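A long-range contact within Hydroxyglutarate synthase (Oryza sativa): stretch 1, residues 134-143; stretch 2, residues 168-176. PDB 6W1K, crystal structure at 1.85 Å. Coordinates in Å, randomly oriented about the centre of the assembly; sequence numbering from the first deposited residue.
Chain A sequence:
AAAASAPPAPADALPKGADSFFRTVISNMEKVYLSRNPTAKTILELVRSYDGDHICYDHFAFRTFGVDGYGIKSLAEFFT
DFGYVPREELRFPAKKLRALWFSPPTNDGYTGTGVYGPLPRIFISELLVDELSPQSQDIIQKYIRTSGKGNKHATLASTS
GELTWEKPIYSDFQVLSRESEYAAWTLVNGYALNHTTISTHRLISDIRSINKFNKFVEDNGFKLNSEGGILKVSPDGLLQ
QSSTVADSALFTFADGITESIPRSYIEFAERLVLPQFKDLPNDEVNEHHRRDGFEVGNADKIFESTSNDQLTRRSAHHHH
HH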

ATOM      1  N   PRO A 134      14.937   2.393  23.779  1.00 44.57           N
ATOM      2  CA  PRO A 134      16.074   1.471  23.640  1.00 45.67           C
ATOM      3  C   PRO A 134      15.666   0.006  23.610  1.00 41.71           C
ATOM      4  O   PRO A 134      16.240  -0.780  22.844  1.00 40.27           O
ATOM      5  N   GLN A 135      14.686  -0.389  24.425  1.00 39.10           N
ATOM      6  CA  GLN A 135      14.270  -1.790  24.442  1.00 38.33           C
ATOM      7  C   GLN A 135      13.775  -2.250  23.071  1.00 35.30           C
ATOM      8  O   GLN A 135      14.171  -3.323  22.587  1.00 35.91           O
ATOM      9  N   SER A 136      12.890  -1.469  22.429  1.00 33.34           N
ATOM     10  CA  SER A 136      12.410  -1.848  21.093  1.00 32.88           C
ATOM     11  C   SER A 136      13.514  -1.755  20.051  1.00 31.56           C
ATOM     12  O   SER A 136      13.554  -2.549  19.108  1.00 31.04           O
ATOM     13  N   GLN A 137      14.387  -0.753  20.153  1.00 31.45           N
ATOM     14  CA  GLN A 137      15.517  -0.718  19.235  1.00 31.66           C
ATOM     15  C   GLN A 137      16.311  -2.009  19.312  1.00 30.76           C
ATOM     16  O   GLN A 137      16.781  -2.520  18.284  1.00 29.12           O
ATOM     17  N   ASP A 138      16.484  -2.552  20.524  1.00 33.68           N
ATOM     18  CA  ASP A 138      17.306  -3.747  20.667  1.00 38.26           C
ATOM     19  C   ASP A 138      16.588  -4.978  20.124  1.00 33.57           C
ATOM     20  O   ASP A 138      17.226  -5.888  19.592  1.00 32.54           O
ATOM     21  N   ILE A 139      15.266  -5.032  20.274  1.00 30.94           N
ATOM     22  CA  ILE A 139      14.507  -6.149  19.736  1.00 30.52           C
ATOM     23  C   ILE A 139      14.582  -6.136  18.210  1.00 29.08           C
ATOM     24  O   ILE A 139      14.875  -7.150  17.567  1.00 29.43           O
ATOM     25  N   ILE A 140      14.371  -4.967  17.611  1.00 28.72           N
ATOM     26  CA  ILE A 140      14.424  -4.883  16.158  1.00 28.91           C
ATOM     27  C   ILE A 140      15.822  -5.209  15.665  1.00 29.11           C
ATOM     28  O   ILE A 140      15.995  -5.932  14.672  1.00 26.75           O
ATOM     29  N   GLN A 141      16.841  -4.684  16.347  1.00 28.96           N
ATOM     30  CA  GLN A 141      18.216  -4.963  15.962  1.00 32.01           C
ATOM     31  C   GLN A 141      18.516  -6.457  16.006  1.00 30.06           C
ATOM     32  O   GLN A 141      19.284  -6.962  15.179  1.00 30.25           O
ATOM     33  N   LYS A 142      17.959  -7.172  16.991  1.00 29.32           N
ATOM     34  CA  LYS A 142      18.181  -8.615  17.075  1.00 29.17           C
ATOM     35  C   LYS A 142      17.685  -9.307  15.808  1.00 28.01           C
ATOM     36  O   LYS A 142      18.367 -10.172  15.241  1.00 27.30           O
ATOM     37  N   TYR A 143      16.467  -8.974  15.378  1.00 26.09           N
ATOM     38  CA  TYR A 143      15.938  -9.629  14.188  1.00 25.67           C
ATOM     39  C   TYR A 143      16.695  -9.204  12.942  1.00 26.66           C
ATOM     40  O   TYR A 143      17.012 -10.052  12.090  1.00 27.39           O
ATOM     41  N   PRO A 168       9.623 -14.528  14.765  1.00 34.71           N
ATOM     42  CA  PRO A 168       9.665 -13.836  16.065  1.00 34.39           C
ATOM     43  C   PRO A 168       9.095 -14.673  17.192  1.00 33.89           C
ATOM     44  O   PRO A 168       8.272 -15.570  16.979  1.00 30.76           O
ATOM     45  N   ILE A 169       9.583 -14.393  18.423  1.00 35.37           N
ATOM     46  CA  ILE A 169       8.974 -14.937  19.629  1.00 40.74           C
ATOM     47  C   ILE A 169       7.881 -13.976  20.065  1.00 33.83           C
ATOM     48  O   ILE A 169       7.961 -12.761  19.850  1.00 30.77           O
ATOM     49  N   TYR A 170       6.861 -14.535  20.710  1.00 32.24           N
ATOM     50  CA  TYR A 170       5.669 -13.758  21.028  1.00 32.91           C
ATOM     51  C   TYR A 170       6.006 -12.593  21.955  1.00 32.05           C
ATOM     52  O   TYR A 170       5.472 -11.494  21.796  1.00 32.02           O
ATOM     53  N   SER A 171       6.870 -12.830  22.946  1.00 33.57           N
ATOM     54  CA  SER A 171       7.226 -11.779  23.891  1.00 37.13           C
ATOM     55  C   SER A 171       7.741 -10.546  23.159  1.00 34.86           C
ATOM     56  O   SER A 171       7.448  -9.412  23.550  1.00 34.52           O
ATOM     57  N   ASP A 172       8.501 -10.742  22.091  1.00 32.72           N
ATOM     58  CA  ASP A 172       9.032  -9.585  21.377  1.00 31.78           C
ATOM     59  C   ASP A 172       7.919  -8.852  20.634  1.00 30.86           C
ATOM     60  O   ASP A 172       7.898  -7.614  20.588  1.00 30.75           O
ATOM     61  N   PHE A 173       7.026  -9.610  19.994  1.00 29.96           N
ATOM     62  CA  PHE A 173       5.848  -9.030  19.358  1.00 29.75           C
ATOM     63  C   PHE A 173       5.031  -8.238  20.374  1.00 30.78           C
ATOM     64  O   PHE A 173       4.585  -7.124  20.092  1.00 31.35           O
ATOM     65  N   GLN A 174       4.861  -8.785  21.569  1.00 31.53           N
ATOM     66  CA  GLN A 174       4.105  -8.093  22.603  1.00 34.80           C
ATOM     67  C   GLN A 174       4.728  -6.741  22.937  1.00 35.23           C
ATOM     68  O   GLN A 174       4.018  -5.737  23.055  1.00 35.35           O
ATOM     69  N   VAL A 175       6.049  -6.708  23.154  1.00 35.78           N
ATOM     70  CA  VAL A 175       6.729  -5.461  23.522  1.00 36.17           C
ATOM     71  C   VAL A 175       6.595  -4.420  22.411  1.00 34.81           C
ATOM     72  O   VAL A 175       6.323  -3.237  22.669  1.00 34.04           O
ATOM     73  N   LEU A 176       6.802  -4.829  21.165  1.00 32.70           N
ATOM     74  CA  LEU A 176       6.672  -3.868  20.061  1.00 32.39           C
ATOM     75  C   LEU A 176       5.236  -3.388  19.918  1.00 32.85           C
ATOM     76  O   LEU A 176       4.991  -2.193  19.713  1.00 33.17           O
TER

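Packing between helix 134-143 and the stretch 168-176, whose helix begins at Tyr170. The two helix axes run at 137° to one another, closer to antiparallel than parallel, and approach to 10.1 Å. In the register of the two stretches, CA of Ser136 lies 6.2 Å from CA of Leu176, and CA of Tyr143 lies 7.8 Å from CA of Pro168. Together the stretches bury 479 Å², and Leu176, Asp172 and Ile139 contribute the largest shares.

Leu176 leaves its backbone sideways, but its m,t rotamer (chi1 -72°, chi2 -178°) brings the end of the side chain nearer to the first helix. Its methyls meet three residues there: CD2 of Leu176 lies 3.5 Å from CB of Ser136 and 4.1 Å from CD1 of Ile140, while CD1 of Leu176 is 4.2 Å from CG2 of Ile139. Ser136 has chi1 in m, and its OG is hydrogen-bonded elsewhere in the structure. Ile140, also m,t, starts sideways and reaches Leu176 with its terminal methyl.

Ile139 points toward the second helix in an m,t conformation, and its CA lies 6.7 Å from CA of Asp172. Extended chi2 carries CD1 of Ile139 to 3.5 Å from CG1 of Val175, a t rotamer that also points inward. The same Val175 methyl, CG1, touches CD of Gln135 at 3.7 Å; Gln135 is t,t and lays the carbon of its amide group against the valine, although Gln135 is itself exposed.

Asp172 joins the apolar packing to the polar end. It points toward the first helix with chi1 in m, and its OD1 lies 3.8 Å from CG1 of Ile139, a contact without a hydrogen bond. Its OD2 takes two: NZ of Lys142 donates to OD2 of Asp172 at 2.6 Å, a short salt bridge, and OH of Tyr143 donates to OD2 of Asp172 at 2.8 Å. The lysine reaches the carboxylate through a t,t,p,t chain, the p at chi3 bending an otherwise extended side chain; its NZ also passes 4.0 Å from CD1 of Ile169.

Tyr143 (chi1 m) points toward the second stretch and uses its hydroxyl twice. While donating to Asp172, OH of Tyr143 accepts from the backbone N of Ile169 at 3.0 Å, with a favourable angle of 158°. The hydroxyl thus links the N-cap residue to an aspartate in the first turn of the helix. Beside it, CZ of Tyr143 packs 3.9 Å from CB of Pro168.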

ATOM      1  CB  PRO A 134      16.932   1.795  24.875  1.00 47.66           C
ATOM      2  CG  PRO A 134      16.595   3.222  25.200  1.00 50.48           C
ATOM      3  CD  PRO A 134      15.138   3.384  24.854  1.00 47.98           C
ATOM      4  CB  GLN A 135      13.192  -2.000  25.510  1.00 40.63           C
ATOM      5  CG  GLN A 135      12.723  -3.440  25.622  1.00 46.57           C
ATOM      6  CD  GLN A 135      11.544  -3.615  26.565  1.00 51.57           C
ATOM      7  OE1 GLN A 135      10.778  -2.676  26.838  1.00 53.09           O
ATOM      8  NE2 GLN A 135      11.388  -4.833  27.063  1.00 52.92           N
ATOM      9  CB  SER A 136      11.232  -0.973  20.656  1.00 34.63           C
ATOM     10  OG  SER A 136      10.122  -1.176  21.516  1.00 35.08           O
ATOM     11  CB  GLN A 137      16.424   0.477  19.527  1.00 32.66           C
ATOM     12  CG  GLN A 137      15.776   1.795  19.272  1.00 36.20           C
ATOM     13  CD  GLN A 137      16.764   2.939  19.275  1.00 40.15           C
ATOM     14  OE1 GLN A 137      17.841   2.856  18.684  1.00 39.98           O
ATOM     15  NE2 GLN A 137      16.394   4.025  19.933  1.00 41.20           N
ATOM     16  CB  ASP A 138      17.683  -3.997  22.124  1.00 49.30           C
ATOM     17  CG  ASP A 138      18.705  -3.008  22.651  1.00 60.73           C
ATOM     18  OD1 ASP A 138      19.280  -2.242  21.848  1.00 59.47           O
ATOM     19  OD2 ASP A 138      18.922  -2.991  23.883  1.00 73.52           O
ATOM     20  CB  ILE A 139      13.048  -6.091  20.226  1.00 31.94           C
ATOM     21  CG1 ILE A 139      12.920  -6.494  21.685  1.00 34.12           C
ATOM     22  CG2 ILE A 139      12.160  -6.978  19.323  1.00 30.71           C
ATOM     23  CD1 ILE A 139      11.603  -6.060  22.292  1.00 36.11           C
ATOM     24  CB  ILE A 140      13.962  -3.488  15.697  1.00 29.97           C
ATOM     25  CG1 ILE A 140      12.462  -3.371  15.929  1.00 29.98           C
ATOM     26  CG2 ILE A 140      14.307  -3.248  14.225  1.00 31.91           C
ATOM     27  CD1 ILE A 140      11.939  -1.918  15.946  1.00 30.66           C
ATOM     28  CB  GLN A 141      19.184  -4.215  16.866  1.00 38.92           C
ATOM     29  CG  GLN A 141      20.572  -4.123  16.330  1.00 50.60           C
ATOM     30  CD  GLN A 141      20.658  -3.304  15.037  1.00 63.20           C
ATOM     31  OE1 GLN A 141      19.974  -2.282  14.863  1.00 60.43           O
ATOM     32  NE2 GLN A 141      21.503  -3.766  14.114  1.00 63.08           N
ATOM     33  CB  LYS A 142      17.478  -9.203  18.308  1.00 32.89           C
ATOM     34  CG  LYS A 142      17.497 -10.745  18.354  1.00 38.71           C
ATOM     35  CD  LYS A 142      16.881 -11.309  19.638  1.00 44.06           C
ATOM     36  CE  LYS A 142      15.377 -11.065  19.688  1.00 44.34           C
ATOM     37  NZ  LYS A 142      14.710 -11.870  20.785  1.00 43.98           N
ATOM     38  CB  TYR A 143      14.454  -9.348  14.066  1.00 25.60           C
ATOM     39  CG  TYR A 143      13.704 -10.109  15.105  1.00 27.31           C
ATOM     40  CD1 TYR A 143      13.478 -11.465  14.966  1.00 28.51           C
ATOM     41  CD2 TYR A 143      13.295  -9.512  16.259  1.00 27.70           C
ATOM     42  CE1 TYR A 143      12.816 -12.187  15.917  1.00 30.40           C
ATOM     43  CE2 TYR A 143      12.618 -10.209  17.189  1.00 29.69           C
ATOM     44  CZ  TYR A 143      12.382 -11.562  17.033  1.00 31.43           C
ATOM     45  OH  TYR A 143      11.735 -12.314  17.991  1.00 33.13           O
ATOM     46  CB  PRO A 168       8.792 -12.600  15.839  1.00 35.80           C
ATOM     47  CG  PRO A 168       8.369 -12.634  14.417  1.00 37.28           C
ATOM     48  CD  PRO A 168       8.638 -13.955  13.835  1.00 36.48           C
ATOM     49  CB  ILE A 169       9.992 -15.184  20.766  1.00 53.44           C
ATOM     50  CG1 ILE A 169      10.570 -13.856  21.242  1.00 50.77           C
ATOM     51  CG2 ILE A 169      11.106 -16.103  20.272  1.00 69.47           C
ATOM     52  CD1 ILE A 169      11.625 -13.989  22.282  1.00 49.82           C
ATOM     53  CB  TYR A 170       4.607 -14.667  21.681  1.00 33.53           C
ATOM     54  CG  TYR A 170       3.296 -13.930  21.940  1.00 36.22           C
ATOM     55  CD1 TYR A 170       2.709 -13.199  20.936  1.00 38.45           C
ATOM     56  CD2 TYR A 170       2.663 -13.956  23.185  1.00 39.11           C
ATOM     57  CE1 TYR A 170       1.523 -12.488  21.150  1.00 40.74           C
ATOM     58  CE2 TYR A 170       1.465 -13.260  23.399  1.00 41.61           C
ATOM     59  CZ  TYR A 170       0.907 -12.521  22.378  1.00 45.36           C
ATOM     60  OH  TYR A 170      -0.275 -11.829  22.578  1.00 50.77           O
ATOM     61  CB  SER A 171       8.283 -12.276  24.870  1.00 43.73           C
ATOM     62  OG  SER A 171       9.439 -12.727  24.191  1.00 49.87           O
ATOM     63  CB  ASP A 172      10.124 -10.013  20.405  1.00 32.11           C
ATOM     64  CG  ASP A 172      11.452 -10.394  21.094  1.00 32.32           C
ATOM     65  OD1 ASP A 172      11.659 -10.028  22.269  1.00 34.33           O
ATOM     66  OD2 ASP A 172      12.297 -11.041  20.418  1.00 32.14           O
ATOM     67  CB  PHE A 173       5.024 -10.156  18.731  1.00 29.20           C
ATOM     68  CG  PHE A 173       3.751  -9.703  18.055  1.00 29.43           C
ATOM     69  CD1 PHE A 173       2.541  -9.828  18.686  1.00 29.93           C
ATOM     70  CD2 PHE A 173       3.777  -9.200  16.770  1.00 28.38           C
ATOM     71  CE1 PHE A 173       1.359  -9.429  18.044  1.00 29.90           C
ATOM     72  CE2 PHE A 173       2.615  -8.827  16.129  1.00 28.55           C
ATOM     73  CZ  PHE A 173       1.407  -8.928  16.768  1.00 29.06           C
ATOM     74  CB  GLN A 174       4.032  -8.953  23.858  1.00 38.99           C
ATOM     75  CG  GLN A 174       2.893  -9.927  23.924  1.00 44.40           C
ATOM     76  CD  GLN A 174       2.956 -10.720  25.221  1.00 50.96           C
ATOM     77  OE1 GLN A 174       3.983 -11.344  25.524  1.00 48.94           O
ATOM     78  NE2 GLN A 174       1.885 -10.664  26.016  1.00 50.55           N
ATOM     79  CB  VAL A 175       8.208  -5.748  23.846  1.00 39.38           C
ATOM     80  CG1 VAL A 175       8.989  -4.455  23.976  1.00 39.03           C
ATOM     81  CG2 VAL A 175       8.330  -6.574  25.128  1.00 40.54           C
ATOM     82  CB  LEU A 176       7.149  -4.499  18.768  1.00 31.35           C
ATOM     83  CG  LEU A 176       8.653  -4.717  18.631  1.00 31.59           C
ATOM     84  CD1 LEU A 176       8.903  -5.307  17.222  1.00 30.70           C
ATOM     85  CD2 LEU A 176       9.459  -3.441  18.858  1.00 32.56           C
TER